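Side-chain contacts in terminase, large subunit (Enterobacteria phage P22, PDB 4DKW), which drives viral DNA into empty capsids as an ATP-powered motor and, with its C-terminal nuclease domain, the part present here, cuts the viral genome to start and end packaging: residues Ser130-Leu135 / Gly139-Phe144; Gln103-Asp106 / Ser110-Pro113; Arg155-Asp160 / Thr168-Leu173; His42-Trp47 / Asn79-Ala84. All coordinates share one frame; numbering follows the deposited sequence.

Interaction 1: Ser130-Leu135 / Gly139-Phe144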
loop_
_atom_site.group_PDB
_atom_site.type_symbol
_atom_site.label_atom_id
_atom_site.label_comp_id
_atom_site.label_asym_id
_atom_site.label_seq_id
_atom_site.Cartn_x
_atom_site.Cartn_y
_atom_site.Cartn_z
ATOM N N SER A 130 4.894 -8.728 -9.888
ATOM C CA SER A 130 5.124 -10.164 -10.065
ATOM C C SER A 130 5.029 -10.903 -8.738
ATOM O O SER A 130 4.403 -11.971 -8.646
ATOM C CB SER A 130 6.489 -10.442 -10.701
ATOM O OG SER A 130 6.445 -10.155 -12.081
ATOM N N GLU A 131 5.653 -10.337 -7.710
ATOM C CA GLU A 131 5.667 -10.972 -6.402
ATOM C C GLU A 131 4.278 -10.981 -5.800
ATOM O O GLU A 131 3.838 -12.001 -5.272
ATOM C CB GLU A 131 6.664 -10.281 -5.476
ATOM C CG GLU A 131 8.115 -10.499 -5.915
ATOM C CD GLU A 131 9.135 -10.138 -4.833
ATOM O OE1 GLU A 131 8.731 -9.844 -3.685
ATOM O OE2 GLU A 131 10.349 -10.161 -5.134
ATOM N N LEU A 132 3.571 -9.857 -5.915
ATOM C CA LEU A 132 2.191 -9.788 -5.433
ATOM C C LEU A 132 1.259 -10.773 -6.146
ATOM O O LEU A 132 0.387 -11.352 -5.512
ATOM C CB LEU A 132 1.645 -8.365 -5.528
ATOM C CG LEU A 132 2.229 -7.358 -4.533
ATOM C CD1 LEU A 132 1.700 -5.955 -4.821
ATOM C CD2 LEU A 132 1.898 -7.775 -3.105
ATOM N N ARG A 133 1.431 -10.960 -7.454
ATOM C CA ARG A 133 0.580 -11.894 -8.189
ATOM C C ARG A 133 0.830 -13.330 -7.749
ATOM O O ARG A 133 -0.110 -14.118 -7.642
ATOM C CB ARG A 133 0.778 -11.796 -9.708
ATOM C CG ARG A 133 -0.163 -12.754 -10.472
ATOM C CD ARG A 133 0.227 -12.982 -11.932
ATOM N NE ARG A 133 0.077 -11.780 -12.747
ATOM C CZ ARG A 133 1.096 -11.016 -13.126
ATOM N NH1 ARG A 133 2.339 -11.343 -12.759
ATOM N NH2 ARG A 133 0.875 -9.932 -13.870
ATOM N N ASP A 134 2.097 -13.672 -7.517
ATOM C CA ASP A 134 2.455 -15.001 -7.021
ATOM C C ASP A 134 1.755 -15.265 -5.707
ATOM O O ASP A 134 1.177 -16.326 -5.518
ATOM C CB ASP A 134 3.967 -15.144 -6.814
ATOM C CG ASP A 134 4.733 -15.204 -8.113
ATOM O OD1 ASP A 134 4.111 -15.413 -9.178
ATOM O OD2 ASP A 134 5.971 -15.054 -8.058
ATOM N N LEU A 135 1.808 -14.288 -4.805
ATOM C CA LEU A 135 1.179 -14.410 -3.487
ATOM C C LEU A 135 -0.319 -14.615 -3.628
ATOM O O LEU A 135 -0.896 -15.454 -2.943
ATOM C CB LEU A 135 1.472 -13.192 -2.608
ATOM C CG LEU A 135 2.938 -12.945 -2.221
ATOM C CD1 LEU A 135 3.098 -11.599 -1.516
ATOM C CD2 LEU A 135 3.423 -14.069 -1.329
ATOM N N GLY A 139 -2.534 -18.150 -2.689
ATOM C CA GLY A 139 -3.459 -17.966 -1.581
ATOM C C GLY A 139 -2.840 -17.240 -0.384
ATOM O O GLY A 139 -3.325 -17.352 0.752
ATOM N N ARG A 140 -1.781 -16.473 -0.631
ATOM C CA ARG A 140 -1.042 -15.824 0.455
ATOM C C ARG A 140 -1.136 -14.309 0.450
ATOM O O ARG A 140 -0.351 -13.637 1.119
ATOM C CB ARG A 140 0.419 -16.277 0.446
ATOM C CG ARG A 140 0.540 -17.792 0.636
ATOM C CD ARG A 140 1.922 -18.236 1.113
ATOM N NE ARG A 140 2.937 -18.126 0.069
ATOM C CZ ARG A 140 3.964 -17.278 0.106
ATOM N NH1 ARG A 140 4.115 -16.468 1.139
ATOM N NH2 ARG A 140 4.849 -17.253 -0.886
ATOM N N PHE A 141 -2.097 -13.779 -0.304
ATOM C CA PHE A 141 -2.394 -12.354 -0.283
ATOM C C PHE A 141 -3.895 -12.216 -0.261
ATOM O O PHE A 141 -4.566 -12.613 -1.208
ATOM C CB PHE A 141 -1.794 -11.602 -1.491
ATOM C CG PHE A 141 -2.076 -10.128 -1.474
ATOM C CD1 PHE A 141 -1.250 -9.260 -0.770
ATOM C CD2 PHE A 141 -3.190 -9.606 -2.129
ATOM C CE1 PHE A 141 -1.522 -7.893 -0.731
ATOM C CE2 PHE A 141 -3.466 -8.244 -2.099
ATOM C CZ PHE A 141 -2.628 -7.388 -1.393
ATOM N N LYS A 142 -4.408 -11.657 0.831
ATOM C CA LYS A 142 -5.838 -11.469 1.019
ATOM C C LYS A 142 -6.161 -9.990 1.231
ATOM O O LYS A 142 -5.338 -9.234 1.778
ATOM C CB LYS A 142 -6.325 -12.286 2.224
ATOM C CG LYS A 142 -5.992 -13.763 2.171
ATOM C CD LYS A 142 -6.796 -14.458 1.088
ATOM C CE LYS A 142 -6.422 -15.927 0.973
ATOM N NZ LYS A 142 -6.811 -16.456 -0.362
ATOM N N VAL A 143 -7.356 -9.584 0.796
ATOM C CA VAL A 143 -7.861 -8.229 1.032
ATOM C C VAL A 143 -9.193 -8.311 1.773
ATOM O O VAL A 143 -10.083 -9.040 1.347
ATOM C CB VAL A 143 -8.042 -7.470 -0.307
ATOM C CG1 VAL A 143 -8.543 -6.025 -0.078
ATOM C CG2 VAL A 143 -6.735 -7.466 -1.071
ATOM N N PHE A 144 -9.325 -7.590 2.887
ATOM C CA PHE A 144 -10.592 -7.550 3.624
ATOM C C PHE A 144 -11.688 -7.066 2.683
ATOM O O PHE A 144 -11.460 -6.156 1.890
ATOM C CB PHE A 144 -10.507 -6.596 4.819
ATOM C CG PHE A 144 -9.785 -7.160 6.015
ATOM C CD1 PHE A 144 -8.990 -8.296 5.910
ATOM C CD2 PHE A 144 -9.907 -6.544 7.255
ATOM C CE1 PHE A 144 -8.329 -8.816 7.027
ATOM C CE2 PHE A 144 -9.264 -7.053 8.369
ATOM C CZ PHE A 144 -8.473 -8.191 8.259
#
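Leu135, in the last turns of helix 125-137, meets both Arg140 and Phe141 where the chain turns back toward the sheet. One of its methyls, CD2, sits over a face of the Arg140 guanidinium, displaced toward the rim and 3.2 Å above the plane, so a flat cation is laid on an aliphatic branch while its nitrogens find polar partners: Glu138 forms a salt bridge with NH2 and the carbonyl of Asp52 accepts from NH1. Lower on the same leucine, CB packs against CB of Phe141 at 3.8 Å. The phenylalanine, with CG anti to the backbone N (chi1 -179°), carries its ring inward, where CD2 of Leu132 approaches CE1 obliquely at 4.2 Å. Leucine and phenylalanine suit this buried side, which Tyr180 of helix 171-181 and Phe54 of strand 53-62 also line, whereas arginine suits the partly exposed edge, where its charge meets Glu138. Leu135 O accepts a hydrogen bond from Arg140 N at 2.7 Å, the long bond of a Schellman motif in which Gly139, the first residue past the helix, has a positive phi (78°), a conformation easiest for glycine. The motif ends the helix and leads into strand 141-144 of the RNase H-like sheet.

Interaction 2: Gln103-Asp106 / Ser110-Pro113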
loop_
_atom_site.group_PDB
_atom_site.type_symbol
_atom_site.label_atom_id
_atom_site.label_comp_id
_atom_site.label_asym_id
_atom_site.label_seq_id
_atom_site.Cartn_x
_atom_site.Cartn_y
_atom_site.Cartn_z
ATOM N N GLN A 103 5.636 16.699 6.121
ATOM C CA GLN A 103 4.300 17.208 6.411
ATOM C C GLN A 103 3.442 16.126 7.062
ATOM O O GLN A 103 2.612 16.415 7.926
ATOM C CB GLN A 103 3.619 17.694 5.127
ATOM C CG GLN A 103 4.357 18.802 4.389
ATOM C CD GLN A 103 3.729 19.118 3.043
ATOM O OE1 GLN A 103 2.616 18.675 2.742
ATOM N NE2 GLN A 103 4.447 19.880 2.218
ATOM N N TYR A 104 3.645 14.881 6.639
ATOM C CA TYR A 104 2.880 13.751 7.173
ATOM C C TYR A 104 3.367 13.337 8.564
ATOM O O TYR A 104 2.562 13.007 9.441
ATOM C CB TYR A 104 2.896 12.574 6.191
ATOM C CG TYR A 104 1.815 12.665 5.138
ATOM C CD1 TYR A 104 0.654 11.914 5.243
ATOM C CD2 TYR A 104 1.940 13.537 4.058
ATOM C CE1 TYR A 104 -0.345 12.005 4.291
ATOM C CE2 TYR A 104 0.944 13.638 3.099
ATOM C CZ TYR A 104 -0.196 12.870 3.222
ATOM O OH TYR A 104 -1.191 12.969 2.274
ATOM N N ALA A 105 4.683 13.377 8.763
ATOM C CA ALA A 105 5.261 13.125 10.075
ATOM C C ALA A 105 4.773 14.177 11.064
ATOM O O ALA A 105 4.420 13.858 12.202
ATOM C CB ALA A 105 6.782 13.119 9.994
ATOM N N ASP A 106 4.745 15.433 10.621
ATOM C CA ASP A 106 4.331 16.542 11.479
ATOM C C ASP A 106 2.859 16.408 11.830
ATOM O O ASP A 106 2.424 16.865 12.887
ATOM C CB ASP A 106 4.592 17.897 10.807
ATOM C CG ASP A 106 6.071 18.251 10.749
ATOM O OD1 ASP A 106 6.865 17.650 11.507
ATOM O OD2 ASP A 106 6.435 19.141 9.948
ATOM N N SER A 110 3.800 7.960 11.762
ATOM C CA SER A 110 5.135 7.420 12.003
ATOM C C SER A 110 5.813 7.061 10.679
ATOM O O SER A 110 5.972 5.894 10.321
ATOM C CB SER A 110 5.052 6.207 12.928
ATOM O OG SER A 110 4.337 6.537 14.108
ATOM N N MET A 111 6.201 8.092 9.949
ATOM C CA MET A 111 6.810 7.928 8.644
ATOM C C MET A 111 8.199 7.307 8.771
ATOM O O MET A 111 8.993 7.730 9.601
ATOM C CB MET A 111 6.850 9.289 7.957
ATOM C CG MET A 111 5.444 9.861 7.760
ATOM S SD MET A 111 4.735 9.122 6.309
ATOM C CE MET A 111 2.979 9.236 6.498
ATOM N N LEU A 112 8.468 6.277 7.974
ATOM C CA LEU A 112 9.785 5.641 7.957
ATOM C C LEU A 112 10.845 6.617 7.410
ATOM O O LEU A 112 10.537 7.474 6.577
ATOM C CB LEU A 112 9.752 4.334 7.148
ATOM C CG LEU A 112 9.125 3.133 7.872
ATOM C CD1 LEU A 112 8.804 1.983 6.920
ATOM C CD2 LEU A 112 10.036 2.650 8.989
ATOM N N PRO A 113 12.096 6.497 7.886
ATOM C CA PRO A 113 13.146 7.453 7.515
ATOM C C PRO A 113 13.455 7.522 6.024
ATOM O O PRO A 113 13.765 8.607 5.525
ATOM C CB PRO A 113 14.374 6.955 8.290
ATOM C CG PRO A 113 14.051 5.534 8.683
ATOM C CD PRO A 113 12.571 5.510 8.873
#
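Apolar packing joins Met111 to Tyr104 and Ala105. The closest approach is made by the methionine methyl, CE, which lies 3.4 Å from CB of Tyr104 and reaches past it to ring atom CD1 at 3.8 Å. It meets the ring obliquely, while SD follows behind at 3.9 Å from the same CB. A bend at chi2 (-82°) turns the thioether so that CE comes in against the tyrosine stem. Closer to the backbone, CG of Met111 rests 4.2 Å from the methyl of Ala105 and 3.7 Å from Ala105 N. The small alanine side chain takes little room, consistent with the close approach of strand and helix, and the flexible methionine fits itself to the tyrosine stem.

Polar and aromatic interactions lie at the far end of Tyr104. Its OH is hydrogen-bonded to Gln40, and its ring meets that of Phe34, with the planes about 60° apart. The tyrosine side chain is about 8 Å from that of the catalytic Asp33. The contact joins helix and second strand of a beta-alpha-beta unit, strands 82-84 and 110-111 being parallel neighbours.

Between the two segments the contact is apolar, so it probably rests on van der Waals fit and burial, while the tyrosine hydroxyl is bonded to Gln40.

Interaction 3: Arg155-Asp160 / Thr168-Leu173. With MG (magnesium ion), chain E.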
loop_
_atom_site.group_PDB
_atom_site.type_symbol
_atom_site.label_atom_id
_atom_site.label_comp_id
_atom_site.label_asym_id
_atom_site.label_seq_id
_atom_site.Cartn_x
_atom_site.Cartn_y
_atom_site.Cartn_z
ATOM N N ARG A 155 -9.562 -4.164 -10.474
ATOM C CA ARG A 155 -10.384 -4.456 -11.654
ATOM C C ARG A 155 -9.946 -3.737 -12.933
ATOM O O ARG A 155 -10.134 -4.256 -14.043
ATOM C CB ARG A 155 -11.838 -4.101 -11.377
ATOM C CG ARG A 155 -12.527 -5.059 -10.450
ATOM C CD ARG A 155 -14.017 -4.789 -10.383
ATOM N NE ARG A 155 -14.356 -3.703 -9.473
ATOM C CZ ARG A 155 -14.695 -3.871 -8.199
ATOM N NH1 ARG A 155 -14.758 -5.086 -7.673
ATOM N NH2 ARG A 155 -15.009 -2.820 -7.457
ATOM N N LEU A 156 -9.365 -2.550 -12.766
ATOM C CA LEU A 156 -8.989 -1.684 -13.879
ATOM C C LEU A 156 -7.496 -1.711 -14.251
ATOM O O LEU A 156 -7.110 -1.180 -15.282
ATOM C CB LEU A 156 -9.375 -0.251 -13.536
ATOM C CG LEU A 156 -10.860 -0.005 -13.300
ATOM C CD1 LEU A 156 -11.079 1.444 -12.906
ATOM C CD2 LEU A 156 -11.627 -0.329 -14.559
ATOM N N TYR A 157 -6.665 -2.301 -13.395
ATOM C CA TYR A 157 -5.218 -2.292 -13.583
ATOM C C TYR A 157 -4.820 -3.123 -14.811
ATOM O O TYR A 157 -5.061 -4.340 -14.857
ATOM C CB TYR A 157 -4.552 -2.861 -12.336
ATOM C CG TYR A 157 -3.160 -2.341 -12.049
ATOM C CD1 TYR A 157 -2.828 -1.011 -12.280
ATOM C CD2 TYR A 157 -2.193 -3.174 -11.491
ATOM C CE1 TYR A 157 -1.549 -0.531 -11.984
ATOM C CE2 TYR A 157 -0.931 -2.707 -11.188
ATOM C CZ TYR A 157 -0.609 -1.392 -11.436
ATOM O OH TYR A 157 0.660 -0.934 -11.113
ATOM N N HIS A 158 -4.199 -2.473 -15.796
ATOM C CA HIS A 158 -3.916 -3.137 -17.069
ATOM C C HIS A 158 -2.647 -2.615 -17.741
ATOM O O HIS A 158 -2.045 -1.640 -17.291
ATOM C CB HIS A 158 -5.106 -2.977 -18.015
ATOM C CG HIS A 158 -5.338 -1.561 -18.452
ATOM N ND1 HIS A 158 -5.961 -0.625 -17.654
ATOM C CD2 HIS A 158 -5.012 -0.917 -19.602
ATOM C CE1 HIS A 158 -6.021 0.530 -18.296
ATOM N NE2 HIS A 158 -5.452 0.376 -19.480
ATOM N N ARG A 159 -2.249 -3.276 -18.824
ATOM C CA ARG A 159 -1.121 -2.830 -19.624
ATOM C C ARG A 159 -1.605 -2.207 -20.926
ATOM O O ARG A 159 -2.672 -2.563 -21.437
ATOM C CB ARG A 159 -0.188 -3.998 -19.925
ATOM C CG ARG A 159 0.494 -4.542 -18.694
ATOM C CD ARG A 159 1.332 -5.768 -18.980
ATOM N NE ARG A 159 1.876 -6.290 -17.733
ATOM C CZ ARG A 159 2.960 -5.806 -17.133
ATOM N NH1 ARG A 159 3.642 -4.801 -17.675
ATOM N NH2 ARG A 159 3.370 -6.331 -15.986
ATOM N N ASP A 160 -0.826 -1.274 -21.468
ATOM C CA ASP A 160 -1.206 -0.656 -22.729
ATOM C C ASP A 160 -0.952 -1.598 -23.902
ATOM O O ASP A 160 -0.608 -2.768 -23.710
ATOM C CB ASP A 160 -0.536 0.715 -22.938
ATOM C CG ASP A 160 0.979 0.651 -22.958
ATOM O OD1 ASP A 160 1.558 -0.385 -23.357
ATOM O OD2 ASP A 160 1.601 1.672 -22.590
ATOM N N THR A 168 -2.665 4.585 -13.903
ATOM C CA THR A 168 -3.843 5.341 -13.468
ATOM C C THR A 168 -4.659 4.457 -12.526
ATOM O O THR A 168 -4.518 3.235 -12.563
ATOM C CB THR A 168 -4.764 5.699 -14.641
ATOM O OG1 THR A 168 -5.206 4.495 -15.284
ATOM C CG2 THR A 168 -4.044 6.570 -15.640
ATOM N N ASN A 169 -5.521 5.079 -11.714
ATOM C CA ASN A 169 -6.334 4.377 -10.723
ATOM C C ASN A 169 -5.512 3.358 -9.965
ATOM O O ASN A 169 -5.911 2.199 -9.869
ATOM C CB ASN A 169 -7.499 3.648 -11.388
ATOM C CG ASN A 169 -8.393 4.574 -12.165
ATOM O OD1 ASN A 169 -8.493 4.480 -13.393
ATOM N ND2 ASN A 169 -9.055 5.480 -11.458
ATOM N N ASP A 170 -4.359 3.783 -9.453
ATOM C CA ASP A 170 -3.411 2.846 -8.871
ATOM C C ASP A 170 -2.770 3.336 -7.582
ATOM O O ASP A 170 -1.691 2.892 -7.217
ATOM C CB ASP A 170 -2.333 2.481 -9.897
ATOM C CG ASP A 170 -1.520 3.674 -10.348
ATOM O OD1 ASP A 170 -1.865 4.806 -9.972
ATOM O OD2 ASP A 170 -0.531 3.477 -11.092
ATOM N N ASP A 171 -3.456 4.233 -6.883
ATOM C CA ASP A 171 -2.953 4.798 -5.633
ATOM C C ASP A 171 -2.936 3.800 -4.463
ATOM O O ASP A 171 -1.927 3.689 -3.770
ATOM C CB ASP A 171 -3.758 6.041 -5.280
ATOM C CG ASP A 171 -3.969 6.945 -6.488
ATOM O OD1 ASP A 171 -2.976 7.573 -6.951
ATOM O OD2 ASP A 171 -5.118 7.007 -6.983
ATOM N N VAL A 172 -4.049 3.100 -4.241
ATOM C CA VAL A 172 -4.113 2.007 -3.265
ATOM C C VAL A 172 -3.154 0.865 -3.647
ATOM O O VAL A 172 -2.481 0.295 -2.784
ATOM C CB VAL A 172 -5.560 1.472 -3.094
ATOM C CG1 VAL A 172 -5.592 0.209 -2.207
ATOM C CG2 VAL A 172 -6.455 2.562 -2.510
ATOM N N LEU A 173 -3.071 0.559 -4.941
ATOM C CA LEU A 173 -2.167 -0.480 -5.431
ATOM C C LEU A 173 -0.711 -0.109 -5.148
ATOM O O LEU A 173 0.059 -0.921 -4.631
ATOM C CB LEU A 173 -2.388 -0.736 -6.928
ATOM C CG LEU A 173 -3.742 -1.366 -7.287
ATOM C CD1 LEU A 173 -3.946 -1.408 -8.794
ATOM C CD2 LEU A 173 -3.865 -2.772 -6.699
HETATM MG MG MG E . -0.718 8.097 -6.933
HETATM O O HOH W 1 -6.369 1.670 -14.487
HETATM O O HOH W 2 1.140 8.729 -6.577
HETATM O O HOH W 3 -1.417 9.091 -8.711
#
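Leu173 sets one methyl, CD1, over a face of the Tyr157 ring, and this is the tight part of the contact. The carbon stands 3.6 Å from the ring centroid and 18° off the normal, a CH-pi interaction in which its nearest ring atom is CG, at 3.5 Å. Farther round the ring, CB of Asp170 comes obliquely to CE1 at 3.7 Å, the carboxylate plane turned 58° from that of the ring. A broad aromatic surface suits this buried place because it can receive an aliphatic branch and an aspartate methylene together.

Helix 171-181 of this RNase H-like nuclease begins here, and its first residue is catalytic: Asp171 OD1 binds a magnesium ion at 2.3 Å, Asp33 and two waters also being ligands. Glu153 accepts hydrogen bonds from the backbone N-H groups of Val172 and Leu173, anchoring the helix start.

The outer side is looser. CD1 of Leu156 approaches OD1 of Asn169 no closer than 4.0 Å, both residues being exposed. A water lies between the backbones, 3.1 Å from both Thr168 O and Leu156 O, though it has more acceptors in reach than protons to give. The Leu156 carbonyl also receives ND1 of His158 at 2.7 Å in a nearly straight bond (171°), in the imidazole plane, which helps set the rotation of the ring.

Interaction 4: His42-Trp47 / Asn79-Ala84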
loop_
_atom_site.group_PDB
_atom_site.type_symbol
_atom_site.label_atom_id
_atom_site.label_comp_id
_atom_site.label_asym_id
_atom_site.label_seq_id
_atom_site.Cartn_x
_atom_site.Cartn_y
_atom_site.Cartn_z
ATOM N N HIS A 42 -3.834 5.840 2.024
ATOM C CA HIS A 42 -3.127 5.303 3.179
ATOM C C HIS A 42 -3.675 3.907 3.466
ATOM O O HIS A 42 -4.888 3.740 3.606
ATOM C CB HIS A 42 -3.310 6.204 4.404
ATOM C CG HIS A 42 -2.364 5.891 5.523
ATOM N ND1 HIS A 42 -1.117 6.468 5.620
ATOM C CD2 HIS A 42 -2.470 5.038 6.566
ATOM C CE1 HIS A 42 -0.501 5.992 6.688
ATOM N NE2 HIS A 42 -1.300 5.131 7.283
ATOM N N ILE A 43 -2.794 2.910 3.538
ATOM C CA ILE A 43 -3.224 1.523 3.720
ATOM C C ILE A 43 -2.569 0.900 4.933
ATOM O O ILE A 43 -1.582 1.412 5.448
ATOM C CB ILE A 43 -2.922 0.638 2.475
ATOM C CG1 ILE A 43 -1.409 0.522 2.223
ATOM C CG2 ILE A 43 -3.636 1.199 1.237
ATOM C CD1 ILE A 43 -0.671 -0.675 2.919
ATOM N N GLN A 44 -3.126 -0.216 5.382
ATOM C CA GLN A 44 -2.499 -1.004 6.432
ATOM C C GLN A 44 -2.475 -2.463 6.005
ATOM O O GLN A 44 -3.488 -3.031 5.591
ATOM C CB GLN A 44 -3.212 -0.852 7.784
ATOM C CG GLN A 44 -2.548 -1.651 8.908
ATOM C CD GLN A 44 -3.095 -1.298 10.276
ATOM O OE1 GLN A 44 -3.880 -2.048 10.854
ATOM N NE2 GLN A 44 -2.690 -0.146 10.798
ATOM N N LEU A 45 -1.300 -3.057 6.116
ATOM C CA LEU A 45 -1.081 -4.414 5.706
ATOM C C LEU A 45 -0.712 -5.221 6.942
ATOM O O LEU A 45 0.073 -4.763 7.776
ATOM C CB LEU A 45 0.069 -4.402 4.701
ATOM C CG LEU A 45 0.424 -5.580 3.816
ATOM C CD1 LEU A 45 -0.752 -5.976 2.912
ATOM C CD2 LEU A 45 1.636 -5.174 2.997
ATOM N N TRP A 46 -1.298 -6.406 7.089
ATOM C CA TRP A 46 -0.903 -7.303 8.169
ATOM C C TRP A 46 -0.134 -8.454 7.559
ATOM O O TRP A 46 -0.475 -8.922 6.469
ATOM C CB TRP A 46 -2.116 -7.847 8.919
ATOM C CG TRP A 46 -2.952 -6.802 9.568
ATOM C CD1 TRP A 46 -2.651 -5.480 9.719
ATOM C CD2 TRP A 46 -4.244 -6.993 10.158
ATOM N NE1 TRP A 46 -3.673 -4.834 10.373
ATOM C CE2 TRP A 46 -4.660 -5.740 10.655
ATOM C CE3 TRP A 46 -5.082 -8.106 10.323
ATOM C CZ2 TRP A 46 -5.892 -5.569 11.294
ATOM C CZ3 TRP A 46 -6.301 -7.932 10.963
ATOM C CH2 TRP A 46 -6.695 -6.673 11.440
ATOM N N TRP A 47 0.910 -8.890 8.258
ATOM C CA TRP A 47 1.761 -9.985 7.801
ATOM C C TRP A 47 1.850 -11.082 8.873
ATOM O O TRP A 47 2.384 -10.872 9.960
ATOM C CB TRP A 47 3.165 -9.464 7.464
ATOM C CG TRP A 47 4.056 -10.467 6.804
ATOM C CD1 TRP A 47 3.683 -11.651 6.228
ATOM C CD2 TRP A 47 5.478 -10.363 6.626
ATOM N NE1 TRP A 47 4.784 -12.301 5.721
ATOM C CE2 TRP A 47 5.891 -11.537 5.946
ATOM C CE3 TRP A 47 6.425 -9.407 6.975
ATOM C CZ2 TRP A 47 7.242 -11.761 5.607
ATOM C CZ3 TRP A 47 7.755 -9.637 6.643
ATOM C CH2 TRP A 47 8.150 -10.805 5.966
ATOM N N ASN A 79 -2.252 4.965 13.977
ATOM C CA ASN A 79 -1.453 5.453 15.097
ATOM C C ASN A 79 -0.301 4.518 15.480
ATOM O O ASN A 79 -0.518 3.334 15.739
ATOM C CB ASN A 79 -2.352 5.717 16.307
ATOM C CG ASN A 79 -1.658 6.515 17.385
ATOM O OD1 ASN A 79 -0.812 7.362 17.106
ATOM N ND2 ASN A 79 -2.017 6.247 18.629
ATOM N N LYS A 80 0.912 5.071 15.495
ATOM C CA LYS A 80 2.143 4.372 15.891
ATOM C C LYS A 80 2.652 3.316 14.903
ATOM O O LYS A 80 3.676 2.679 15.149
ATOM C CB LYS A 80 2.024 3.780 17.304
ATOM C CG LYS A 80 2.217 4.782 18.418
ATOM C CD LYS A 80 1.005 4.824 19.334
ATOM C CE LYS A 80 0.666 3.446 19.887
ATOM N NZ LYS A 80 -0.500 3.475 20.822
ATOM N N ILE A 81 1.959 3.139 13.783
ATOM C CA ILE A 81 2.367 2.147 12.783
ATOM C C ILE A 81 3.351 2.763 11.786
ATOM O O ILE A 81 3.070 3.825 11.230
ATOM C CB ILE A 81 1.147 1.624 12.005
ATOM C CG1 ILE A 81 0.046 1.171 12.970
ATOM C CG2 ILE A 81 1.556 0.532 11.053
ATOM C CD1 ILE A 81 0.503 0.173 14.027
ATOM N N PRO A 82 4.510 2.112 11.561
ATOM C CA PRO A 82 5.491 2.650 10.604
ATOM C C PRO A 82 4.867 2.800 9.218
ATOM O O PRO A 82 4.074 1.944 8.814
ATOM C CB PRO A 82 6.586 1.579 10.568
ATOM C CG PRO A 82 6.371 0.746 11.790
ATOM C CD PRO A 82 4.915 0.799 12.090
ATOM N N VAL A 83 5.205 3.871 8.509
ATOM C CA VAL A 83 4.600 4.146 7.209
ATOM C C VAL A 83 5.623 4.146 6.079
ATOM O O VAL A 83 6.606 4.889 6.123
ATOM C CB VAL A 83 3.874 5.506 7.207
ATOM C CG1 VAL A 83 3.266 5.795 5.836
ATOM C CG2 VAL A 83 2.809 5.530 8.285
ATOM N N ALA A 84 5.394 3.301 5.076
ATOM C CA ALA A 84 6.222 3.291 3.865
ATOM C C ALA A 84 5.685 4.345 2.896
ATOM O O ALA A 84 4.490 4.628 2.888
ATOM C CB ALA A 84 6.226 1.894 3.211
#
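His42 and Val83 meet edge-on: CE1 of the imidazole reaches CG2 of the valine at 3.7 Å, near the ring plane, with CG1 only slightly farther away at 3.9 Å. The two side chains cross at about a right angle, so the fork of the branched valine receives the edge of the ring. Two residues along the strand, Gln44 crosses Ile81 in the same manner, its amide NE2 lying 3.7 Å from CG1. A chi1 near 180° (-179°) and an extended chain beyond it carry the glutamine amide across to the isoleucine.

Polar groups placed against aliphatic branches in a buried setting need partners of their own. Asp30 serves both, one carboxylate oxygen being hydrogen-bonded to His42 NE2 and the other to Gln44 NE2. Gln32 is hydrogen-bonded to His42 ND1, and the carbonyl of Trp77 is a second acceptor for the glutamine amide. At the other end of that amide, OE1 takes the indole N-H of Trp46 at 2.8 Å, nearly straight at 173° and in the indole plane. Both ends of the amide are thus held, which should fix its rotation, and both imidazole nitrogens are engaged.

Strand 27-33 lies between strands 40-48 and 82-84, antiparallel to the first and parallel to the second, so these side chains bridge over one face of it. Helix 67-78 packs on the same side, with Val74 and Ala78 touching His42.

In the fold
From the N terminus, interaction 4 comes first: it links strand 40-48 to strand 82-84 across a long connection that contains strand 53-62 and helix 67-78. Interaction 2 then closes a short turn between helix 97-107 and strand 110-111, which pairs with strand 82-84 and so touches interaction 4 directly. Interaction 1 closes the turn from helix 125-137 into strand 141-144, and interaction 3 the loop from helix 148-156 to helix 171-181. The four follow in series, none enclosing or crossing another. Phe144 and Trp46 join interactions 1 and 4, Val172 and Ile43 join 3 and 4; interaction 4 thus connects with the other three through the central sheet.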